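PDB 6FSK: DyP-type peroxidase, which is a heme b peroxidase of the dye-decolorizing family, which uses hydrogen peroxide to oxidise its substrates, probably including Mn(II). Local coordinates for residues G134-A139 with K148-I153; G14-R19 with A74-F79; F157-G160 with S165-E168. The protein carries 1 engineered substitution. All blocks are in the same frame, centred on the assembly; numbering follows the deposited sequence. Where two conformers were deposited one is given.

Contact 1 (G134-A139 with K148-I153)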
ATOM      1  N   GLY A 134      16.724   4.831   7.683  1.00 10.96           N
ATOM      2  CA  GLY A 134      15.651   5.717   7.349  1.00 10.27           C
ATOM      3  C   GLY A 134      15.482   5.900   5.885  1.00 11.45           C
ATOM      4  O   GLY A 134      16.285   5.387   5.084  1.00 11.07           O
ATOM      5  N   VAL A 135      14.452   6.634   5.528  1.00 10.19           N
ATOM      6  CA  VAL A 135      14.169   7.060   4.187  1.00  9.85           C
ATOM      7  C   VAL A 135      13.801   8.524   4.169  1.00 11.59           C
ATOM      8  O   VAL A 135      13.003   8.952   5.003  1.00 11.17           O
ATOM      9  CB  VAL A 135      13.086   6.156   3.523  1.00  9.91           C
ATOM     10  CG1 VAL A 135      11.721   6.136   4.241  1.00 10.30           C
ATOM     11  CG2 VAL A 135      12.875   6.468   2.054  1.00 11.03           C
ATOM     12  N   ILE A 136      14.368   9.249   3.270  1.00  9.84           N
ATOM     13  CA  ILE A 136      13.982  10.596   2.903  1.00 11.11           C
ATOM     14  C   ILE A 136      13.287  10.451   1.545  1.00 12.16           C
ATOM     15  O   ILE A 136      13.868   9.855   0.641  1.00 12.93           O
ATOM     16  CB  ILE A 136      15.176  11.581   2.818  1.00 13.91           C
ATOM     17  CG1 ILE A 136      15.688  11.845   4.224  1.00 13.95           C
ATOM     18  CG2 ILE A 136      14.758  12.868   2.133  1.00 13.83           C
ATOM     19  CD1 ILE A 136      17.108  12.307   4.201  1.00 15.94           C
ATOM     20  N   PHE A 137      12.071  10.971   1.403  1.00 11.02           N
ATOM     21  CA  PHE A 137      11.398  10.873   0.137  1.00 10.84           C
ATOM     22  C   PHE A 137      10.835  12.191  -0.354  1.00 11.70           C
ATOM     23  O   PHE A 137      10.436  13.022   0.450  1.00 11.83           O
ATOM     24  CB  PHE A 137      10.401   9.752   0.050  1.00 11.76           C
ATOM     25  CG  PHE A 137       9.340   9.793   1.129  1.00 11.33           C
ATOM     26  CD1 PHE A 137       9.657   9.292   2.385  1.00 12.77           C
ATOM     27  CD2 PHE A 137       7.990  10.149   0.819  1.00 13.66           C
ATOM     28  CE1 PHE A 137       8.654   9.218   3.385  1.00 12.45           C
ATOM     29  CE2 PHE A 137       7.012  10.058   1.820  1.00 12.89           C
ATOM     30  CZ  PHE A 137       7.348   9.599   3.053  1.00 13.15           C
ATOM     31  N   VAL A 138      10.937  12.368  -1.651  1.00 10.80           N
ATOM     32  CA  VAL A 138      10.683  13.656  -2.291  1.00 11.63           C
ATOM     33  C   VAL A 138       9.747  13.393  -3.475  1.00 11.52           C
ATOM     34  O   VAL A 138      10.012  12.602  -4.346  1.00 11.83           O
ATOM     35  CB  VAL A 138      12.015  14.314  -2.728  1.00 12.17           C
ATOM     36  CG1 VAL A 138      11.731  15.628  -3.378  1.00 13.86           C
ATOM     37  CG2 VAL A 138      12.942  14.530  -1.564  1.00 14.52           C
ATOM     38  N   ALA A 139       8.627  14.092  -3.478  1.00 12.53           N
ATOM     39  CA  ALA A 139       7.574  13.953  -4.491  1.00 11.77           C
ATOM     40  C   ALA A 139       7.341  15.245  -5.218  1.00 14.32           C
ATOM     41  O   ALA A 139       7.220  16.316  -4.618  1.00 14.94           O
ATOM     42  CB  ALA A 139       6.288  13.568  -3.754  1.00 12.66           C
ATOM     43  N   LYS A 148      16.250  18.655  -7.641  1.00 17.55           N
ATOM     44  CA  LYS A 148      16.702  19.901  -7.016  1.00 19.39           C
ATOM     45  C   LYS A 148      16.474  19.908  -5.527  1.00 19.50           C
ATOM     46  O   LYS A 148      17.377  20.278  -4.742  1.00 19.39           O
ATOM     47  CB  LYS A 148      16.022  21.096  -7.698  1.00 21.80           C
ATOM     48  CG  LYS A 148      16.315  22.452  -7.051  1.00 26.50           C
ATOM     49  CD  LYS A 148      15.567  23.573  -7.771  1.00 31.22           C
ATOM     50  CE  LYS A 148      16.055  24.917  -7.258  1.00 37.98           C
ATOM     51  NZ  LYS A 148      15.273  26.032  -7.884  1.00 44.01           N
ATOM     52  N   LYS A 149      15.282  19.487  -5.088  1.00 16.75           N
ATOM     53  CA  LYS A 149      14.999  19.427  -3.686  1.00 16.79           C
ATOM     54  C   LYS A 149      15.818  18.321  -3.009  1.00 15.06           C
ATOM     55  O   LYS A 149      16.357  18.513  -1.932  1.00 14.88           O
ATOM     56  CB  LYS A 149      13.493  19.219  -3.447  1.00 17.82           C
ATOM     57  CG  LYS A 149      13.127  19.108  -1.978  1.00 21.69           C
ATOM     58  CD  LYS A 149      13.506  20.314  -1.110  1.00 23.70           C
ATOM     59  CE  LYS A 149      12.759  21.489  -1.612  1.00 27.36           C
ATOM     60  NZ  LYS A 149      12.876  22.594  -0.559  1.00 32.80           N
ATOM     61  N   LEU A 150      15.909  17.124  -3.600  1.00 15.14           N
ATOM     62  CA  LEU A 150      16.717  16.110  -2.994  1.00 15.27           C
ATOM     63  C   LEU A 150      18.199  16.514  -2.858  1.00 17.02           C
ATOM     64  O   LEU A 150      18.839  16.208  -1.852  1.00 16.16           O
ATOM     65  CB  LEU A 150      16.501  14.758  -3.718  1.00 15.26           C
ATOM     66  CG  LEU A 150      17.183  13.548  -3.115  1.00 16.55           C
ATOM     67  CD1 LEU A 150      16.819  13.305  -1.674  1.00 17.14           C
ATOM     68  CD2 LEU A 150      16.771  12.347  -3.963  1.00 17.22           C
ATOM     69  N   ASP A 151      18.759  17.178  -3.884  1.00 19.41           N
ATOM     70  CA  ASP A 151      20.185  17.651  -3.781  1.00 20.50           C
ATOM     71  C   ASP A 151      20.344  18.630  -2.620  1.00 19.12           C
ATOM     72  O   ASP A 151      21.330  18.573  -1.928  1.00 16.41           O
ATOM     73  CB  ASP A 151      20.582  18.361  -5.068  1.00 22.46           C
ATOM     74  CG  ASP A 151      20.838  17.413  -6.177  1.00 27.62           C
ATOM     75  OD1 ASP A 151      20.816  16.194  -5.946  1.00 31.97           O
ATOM     76  OD2 ASP A 151      21.078  17.898  -7.317  1.00 34.48           O
ATOM     77  N   GLU A 152      19.362  19.499  -2.394  1.00 18.11           N
ATOM     78  CA  GLU A 152      19.399  20.413  -1.279  1.00 20.50           C
ATOM     79  C   GLU A 152      19.409  19.672   0.058  1.00 18.51           C
ATOM     80  O   GLU A 152      20.194  19.970   0.996  1.00 17.92           O
ATOM     81  CB  GLU A 152      18.219  21.360  -1.437  1.00 25.09           C
ATOM     82  CG  GLU A 152      18.112  22.465  -0.444  1.00 31.58           C
ATOM     83  CD  GLU A 152      16.914  23.358  -0.747  1.00 34.88           C
ATOM     84  OE1 GLU A 152      15.981  22.940  -1.522  1.00 31.67           O
ATOM     85  OE2 GLU A 152      16.896  24.437  -0.103  1.00 35.12           O
ATOM     86  N   ILE A 153      18.614  18.615   0.172  1.00 15.53           N
ATOM     87  CA  ILE A 153      18.614  17.835   1.376  1.00 15.41           C
ATOM     88  C   ILE A 153      19.880  17.061   1.559  1.00 16.29           C
ATOM     89  O   ILE A 153      20.437  17.020   2.636  1.00 16.62           O
ATOM     90  CB  ILE A 153      17.364  16.863   1.441  1.00 16.97           C
ATOM     91  CG1 ILE A 153      16.055  17.633   1.291  1.00 19.23           C
ATOM     92  CG2 ILE A 153      17.302  16.045   2.714  1.00 20.20           C
ATOM     93  CD1 ILE A 153      15.898  18.741   2.314  1.00 22.21           C
TER
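Val138 on the strand meets Lys149 and Leu150 on the helix, one methyl to each, and Ile136 carries the same contact on to Ile153. Lys149 shows how a charged residue can share in a buried apolar interface. Its CB lies 4.0 Å from Val138 CG1, and the next carbon, CG, sits 4.0 Å from that same methyl; the two side chains cross at about a right angle. From CD the chain stops following the strand: bends at chi2 and chi3, both near 60°, carry CD and CE round, and NZ ends next to the carboxylate of Glu152 on its own helix, where NZ to OE1 measures 3.3 Å, a weak hydrogen bond within a salt bridge. The aliphatic base thus packs on the sheet while the ammonium end leads away from it.

The strand and helix segments run nearly antiparallel, with axes 8.8 Å apart and an angle of 152°. They form the first leg of a beta-alpha-beta crossover: strand 134-140 leads through helix 144-156 to strand 166-175, which lies two places away in the sheet, as in the ferredoxin-like halves of the DyP fold.

The other methyl of Val138, CG2, approaches Leu150 CD1 at 4.1 Å, and with CG1 anti to the backbone N (chi1 -180°) the two methyls are sent to successive helix residues, CG1 to Lys149 and CG2 to Leu150. Ile136 presents two carbons to one methyl of Ile153: CD1 lies 4.0 Å from Ile153 CG2, and Ile136 CG2 comes to 4.1 Å of it. Phe41 of helix 31-41 touches both isoleucines, while Leu150 also reaches Thr22 on strand 20-28.

Contact 2 (G14-R19 with A74-F79)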
ATOM      1  N   GLY A  14      -3.552  13.475   3.872  1.00 14.21           N
ATOM      2  CA  GLY A  14      -3.447  14.271   2.678  1.00 14.47           C
ATOM      3  C   GLY A  14      -2.808  13.510   1.572  1.00 15.29           C
ATOM      4  O   GLY A  14      -3.445  13.118   0.571  1.00 15.99           O
ATOM      5  N   GLY A  15      -1.530  13.263   1.763  1.00 13.49           N
ATOM      6  CA  GLY A  15      -0.758  12.603   0.723  1.00 12.96           C
ATOM      7  C   GLY A  15       0.042  13.615  -0.096  1.00 12.48           C
ATOM      8  O   GLY A  15      -0.519  14.663  -0.595  1.00 14.38           O
ATOM      9  N   LEU A  16       1.332  13.352  -0.317  1.00 12.65           N
ATOM     10  CA  LEU A  16       2.111  14.235  -1.206  1.00 12.94           C
ATOM     11  C   LEU A  16       1.649  14.116  -2.627  1.00 13.39           C
ATOM     12  O   LEU A  16       1.601  12.985  -3.163  1.00 13.44           O
ATOM     13  CB  LEU A  16       3.600  13.902  -1.136  1.00 14.13           C
ATOM     14  CG  LEU A  16       4.189  13.820   0.275  1.00 15.11           C
ATOM     15  CD1 LEU A  16       5.647  13.412   0.207  1.00 17.09           C
ATOM     16  CD2 LEU A  16       4.039  15.088   1.069  1.00 16.05           C
ATOM     17  N   PRO A  17       1.300  15.244  -3.299  1.00 13.36           N
ATOM     18  CA  PRO A  17       0.891  15.140  -4.662  1.00 12.71           C
ATOM     19  C   PRO A  17       2.119  14.882  -5.539  1.00 13.89           C
ATOM     20  O   PRO A  17       3.230  15.356  -5.245  1.00 14.69           O
ATOM     21  CB  PRO A  17       0.312  16.525  -4.979  1.00 14.30           C
ATOM     22  CG  PRO A  17       0.953  17.411  -4.058  1.00 15.10           C
ATOM     23  CD  PRO A  17       1.211  16.623  -2.790  1.00 15.17           C
ATOM     24  N   LYS A  18       1.911  14.073  -6.570  1.00 13.66           N
ATOM     25  CA  LYS A  18       3.066  13.692  -7.396  1.00 13.30           C
ATOM     26  C   LYS A  18       2.738  13.188  -8.774  1.00 12.87           C
ATOM     27  O   LYS A  18       1.737  12.458  -8.990  1.00 14.97           O
ATOM     28  CB  LYS A  18       3.782  12.584  -6.634  1.00 12.86           C
ATOM     29  CG  LYS A  18       2.867  11.387  -6.281  1.00 13.32           C
ATOM     30  CD  LYS A  18       3.469  10.464  -5.210  1.00 13.40           C
ATOM     31  CE  LYS A  18       2.588   9.279  -4.819  1.00 13.47           C
ATOM     32  NZ  LYS A  18       3.097   8.635  -3.585  1.00 14.47           N
ATOM     33  N   ARG A  19       3.668  13.426  -9.677  1.00 12.67           N
ATOM     34  CA  ARG A  19       3.829  12.685 -10.890  1.00 14.97           C
ATOM     35  C   ARG A  19       5.054  11.758 -10.819  1.00 13.90           C
ATOM     36  O   ARG A  19       5.138  10.759 -11.569  1.00 12.66           O
ATOM     37  CB  ARG A  19       3.949  13.657 -12.083  1.00 18.29           C
ATOM     38  CG  ARG A  19       2.590  14.341 -12.331  1.00 24.10           C
ATOM     39  CD  ARG A  19       2.555  15.236 -13.570  1.00 31.38           C
ATOM     40  NE  ARG A  19       2.934  14.615 -14.838  1.00 39.45           N
ATOM     41  CZ  ARG A  19       4.175  14.513 -15.330  1.00 50.46           C
ATOM     42  NH1 ARG A  19       5.264  14.960 -14.690  1.00 51.65           N
ATOM     43  NH2 ARG A  19       4.345  13.917 -16.501  1.00 57.21           N
ATOM     44  N   ALA A  74       8.010  18.235  -2.509  1.00 14.13           N
ATOM     45  CA  ALA A  74       7.724  18.085  -1.101  1.00 12.86           C
ATOM     46  C   ALA A  74       8.479  16.923  -0.523  1.00 15.34           C
ATOM     47  O   ALA A  74       8.708  15.918  -1.220  1.00 13.17           O
ATOM     48  CB  ALA A  74       6.266  17.852  -0.896  1.00 13.76           C
ATOM     49  N   VAL A  75       8.806  17.030   0.761  1.00 13.66           N
ATOM     50  CA  VAL A  75       9.685  16.027   1.367  1.00 13.51           C
ATOM     51  C   VAL A  75       9.145  15.546   2.680  1.00 12.30           C
ATOM     52  O   VAL A  75       8.586  16.345   3.494  1.00 12.09           O
ATOM     53  CB  VAL A  75      11.114  16.598   1.586  1.00 17.90           C
ATOM     54  CG1 VAL A  75      11.101  17.755   2.509  1.00 20.96           C
ATOM     55  CG2 VAL A  75      12.074  15.564   2.134  1.00 17.68           C
ATOM     56  N   ASN A  76       9.277  14.257   2.931  1.00 11.37           N
ATOM     57  CA  ASN A  76       8.934  13.639   4.224  1.00 11.06           C
ATOM     58  C   ASN A  76      10.111  12.716   4.611  1.00 11.13           C
ATOM     59  O   ASN A  76      11.059  12.454   3.815  1.00 11.15           O
ATOM     60  CB  ASN A  76       7.647  12.778   4.165  1.00 11.62           C
ATOM     61  CG  ASN A  76       6.355  13.535   4.495  1.00 12.26           C
ATOM     62  OD1 ASN A  76       5.353  12.874   4.789  1.00 13.12           O
ATOM     63  ND2 ASN A  76       6.359  14.882   4.465  1.00 12.34           N
ATOM     64  N   VAL A  77      10.104  12.210   5.843  1.00 10.38           N
ATOM     65  CA  VAL A  77      11.188  11.428   6.403  1.00 10.68           C
ATOM     66  C   VAL A  77      10.656  10.343   7.328  1.00 11.67           C
ATOM     67  O   VAL A  77       9.667  10.600   8.059  1.00 11.25           O
ATOM     68  CB  VAL A  77      12.270  12.278   7.158  1.00 11.31           C
ATOM     69  CG1 VAL A  77      11.683  12.870   8.468  1.00 11.95           C
ATOM     70  CG2 VAL A  77      13.501  11.430   7.478  1.00 12.17           C
ATOM     71  N   SER A  78      11.257   9.146   7.377  1.00 10.47           N
ATOM     72  CA  SER A  78      10.748   8.079   8.194  1.00 10.32           C
ATOM     73  C   SER A  78      11.914   7.216   8.641  1.00 10.81           C
ATOM     74  O   SER A  78      12.916   7.157   7.922  1.00 11.24           O
ATOM     75  CB  SER A  78       9.666   7.329   7.403  1.00 10.79           C
ATOM     76  OG  SER A  78       8.758   6.588   8.184  1.00 12.03           O
ATOM     77  N   PHE A  79      11.806   6.635   9.814  1.00 10.78           N
ATOM     78  CA  PHE A  79      12.920   5.935  10.426  1.00 11.06           C
ATOM     79  C   PHE A  79      12.587   4.524  10.779  1.00 10.86           C
ATOM     80  O   PHE A  79      11.499   4.214  11.352  1.00 10.73           O
ATOM     81  CB  PHE A  79      13.358   6.653  11.740  1.00 11.43           C
ATOM     82  CG  PHE A  79      13.959   7.973  11.515  1.00 11.14           C
ATOM     83  CD1 PHE A  79      15.321   8.085  11.274  1.00 13.13           C
ATOM     84  CD2 PHE A  79      13.182   9.090  11.466  1.00 12.24           C
ATOM     85  CE1 PHE A  79      15.887   9.310  10.998  1.00 11.80           C
ATOM     86  CE2 PHE A  79      13.733  10.355  11.218  1.00 13.47           C
ATOM     87  CZ  PHE A  79      15.102  10.439  10.945  1.00 13.67           C
TER
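Asn76 ND2, which touches Leu16, is gripped by two carbonyl oxygens. The shorter-range partner in sequence is Val75 O, at 2.8 Å from Asn76 ND2 with an N-H...O angle of 170°; the other is Lys46 O. The Val75 oxygen lies in the amide plane of Asn76, yet the donor stands above the carbonyl plane of Val75, 40° out of it, so the bond is nearly linear at hydrogen without following a lone pair. On the other end of the amide, OD1 accepts the backbone N-H of Asp11, and these three bonds together fix the rotation of the buried group. They probably also explain why chi1 rests at -91°, some way from a staggered value.

Leu16 supplies the apolar half of the contact through a single methyl. Its CD2 is 4.1 Å from Ala74 CB and equally 4.1 Å from Asn76 ND2, bridging residues whose CB atoms are both directed toward the loop. CG lies anti to the carbonyl carbon, which swings the branch over this end of the strand. Replacing Asn76 by a leucine would probably leave the carbonyls of Val75 and Lys46 without this donor and Asp11 N without its acceptor.

Asp11 links the two segments as well, since its OD1 accepts a hydrogen bond from Leu16 N. The contact thus seats the loop leading into strand 20-28 against the start of strand 74-80. Around it, Leu16 also packs on Ile51 of helix 48-63 and on Ala139 of strand 134-140, the neighbour of strand 74-80 in the sheet, while Val75, on the other side of the strand, packs on Phe41 of helix 31-41.

Contact 3 (F157-G160 with S165-E168)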
ATOM      1  N   PHE A 157      23.077  17.079   4.845  1.00 13.79           N
ATOM      2  CA  PHE A 157      23.656  15.984   5.552  1.00 13.80           C
ATOM      3  C   PHE A 157      25.074  15.624   5.018  1.00 12.72           C
ATOM      4  O   PHE A 157      25.652  14.609   5.393  1.00 16.28           O
ATOM      5  CB  PHE A 157      22.770  14.742   5.495  1.00 15.00           C
ATOM      6  CG  PHE A 157      21.458  14.904   6.219  1.00 14.45           C
ATOM      7  CD1 PHE A 157      21.387  14.744   7.580  1.00 15.43           C
ATOM      8  CD2 PHE A 157      20.322  15.256   5.480  1.00 14.35           C
ATOM      9  CE1 PHE A 157      20.145  14.978   8.266  1.00 14.07           C
ATOM     10  CE2 PHE A 157      19.112  15.424   6.118  1.00 16.17           C
ATOM     11  CZ  PHE A 157      19.023  15.350   7.509  1.00 14.40           C
ATOM     12  N   GLY A 158      25.539  16.392   4.085  1.00 14.03           N
ATOM     13  CA  GLY A 158      26.929  16.283   3.564  1.00 14.69           C
ATOM     14  C   GLY A 158      27.132  15.022   2.766  1.00 14.00           C
ATOM     15  O   GLY A 158      28.249  14.534   2.670  1.00 14.61           O
ATOM     16  N   VAL A 159      26.046  14.541   2.112  1.00 15.11           N
ATOM     17  CA  VAL A 159      26.145  13.246   1.418  1.00 12.91           C
ATOM     18  C   VAL A 159      27.204  13.326   0.294  1.00 13.86           C
ATOM     19  O   VAL A 159      27.226  14.276  -0.477  1.00 14.54           O
ATOM     20  CB  VAL A 159      24.787  12.828   0.789  1.00 15.40           C
ATOM     21  CG1 VAL A 159      24.939  11.545  -0.065  1.00 16.67           C
ATOM     22  CG2 VAL A 159      23.681  12.691   1.856  1.00 16.45           C
ATOM     23  N   GLY A 160      28.064  12.335   0.282  1.00 14.99           N
ATOM     24  CA  GLY A 160      29.134  12.199  -0.691  1.00 15.50           C
ATOM     25  C   GLY A 160      30.394  12.986  -0.377  1.00 16.52           C
ATOM     26  O   GLY A 160      31.348  13.039  -1.193  1.00 16.64           O
ATOM     27  N   SER A 165      26.939  12.951   7.268  1.00 13.87           N
ATOM     28  CA  SER A 165      26.402  12.266   8.422  1.00 14.40           C
ATOM     29  C   SER A 165      25.478  11.101   8.113  1.00 16.26           C
ATOM     30  O   SER A 165      25.071  10.388   9.002  1.00 17.37           O
ATOM     31  CB  SER A 165      25.633  13.251   9.310  1.00 15.56           C
ATOM     32  OG  SER A 165      24.575  13.819   8.606  1.00 16.61           O
ATOM     33  N   ILE A 166      25.177  10.933   6.825  1.00 14.96           N
ATOM     34  CA  ILE A 166      24.469   9.722   6.402  1.00 14.44           C
ATOM     35  C   ILE A 166      25.150   9.194   5.145  1.00 15.57           C
ATOM     36  O   ILE A 166      25.835   9.956   4.428  1.00 15.77           O
ATOM     37  CB  ILE A 166      22.987  10.023   6.091  1.00 15.16           C
ATOM     38  CG1 ILE A 166      22.750  10.924   4.843  1.00 13.80           C
ATOM     39  CG2 ILE A 166      22.260  10.577   7.335  1.00 15.93           C
ATOM     40  CD1 ILE A 166      21.357  11.385   4.536  1.00 15.76           C
ATOM     41  N   SER A 167      24.791   7.966   4.781  1.00 14.50           N
ATOM     42  CA  SER A 167      25.213   7.450   3.492  1.00 15.24           C
ATOM     43  C   SER A 167      24.063   6.793   2.779  1.00 14.50           C
ATOM     44  O   SER A 167      23.142   6.282   3.448  1.00 14.80           O
ATOM     45  CB  SER A 167      26.283   6.482   3.839  1.00 17.12           C
ATOM     46  OG  SER A 167      26.273   5.277   3.199  0.50 20.17           O
ATOM     47  N   GLU A 168      24.091   6.875   1.463  1.00 13.11           N
ATOM     48  CA  GLU A 168      23.058   6.263   0.618  1.00 13.31           C
ATOM     49  C   GLU A 168      23.220   4.748   0.663  1.00 13.77           C
ATOM     50  O   GLU A 168      24.315   4.208   0.391  1.00 13.06           O
ATOM     51  CB  GLU A 168      23.138   6.773  -0.826  1.00 14.03           C
ATOM     52  CG  GLU A 168      22.098   6.020  -1.678  1.00 14.76           C
ATOM     53  CD  GLU A 168      22.041   6.514  -3.153  1.00 18.65           C
ATOM     54  OE1 GLU A 168      22.737   7.464  -3.584  1.00 23.23           O
ATOM     55  OE2 GLU A 168      21.234   5.927  -3.888  1.00 18.62           O
TER
HETATM   56  O   HOH W   1      27.537   9.973   2.223  1.00 15.62           O
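Ser165 N donates to Phe157 O over 2.8 Å with an N-H...O angle of 166°, tying the residue just before strand 166-175 to the end of helix 144-156, where Gly158, at positive phi, completes a Schellman motif. The donor is tilted 23° from the carbonyl plane. Ser165 OG turns back to the same carbonyl, but at 3.5 Å from Phe157 O its bond is weak; it also lies at the edge of the Phe157 ring, near the ring plane.

Ile166 packs against two side chains of the turn. Its CG1 lies 3.6 Å from Val159 CG2, while CD1 comes to 3.8 Å of Phe157 CB. With CG1 placed between the backbone N and the carbonyl carbon (chi1 67°), the end of the isoleucine comes nearer the turn than its CB direction alone suggests. Farther along, one water accepts from Gly160 N and donates to Ile166 O, bridging the two backbones.

The Phe157 ring packs on helix 31-41, meeting Phe34 and standing edge-to-face with Phe41; Ile166 rests on Phe24 and Phe26 of strand 20-28.

How the contacts relate
Contacts 1 and 2 share a sheet and have centres about 10 Å apart: strands 134-140 and 74-80 are antiparallel neighbours, joined by probable hydrogen bonds from Val135 N to Ser78 O and from Ala139 N to Ala74 O, each 2.9 Å. Contact 3 finishes the crossover that contact 1 begins, about 12 Å away centre to centre, and Ile136 CD1 meets Phe157 CE2 at 4.2 Å. Contacts 2 and 3 do not touch, their nearest atoms being about 7 Å apart. Phe41 is common ground, packing on residues of all three. The heme-binding residues, including the axial ligand His329, lie in none of these segments, so all three are structural packing away from the heme site.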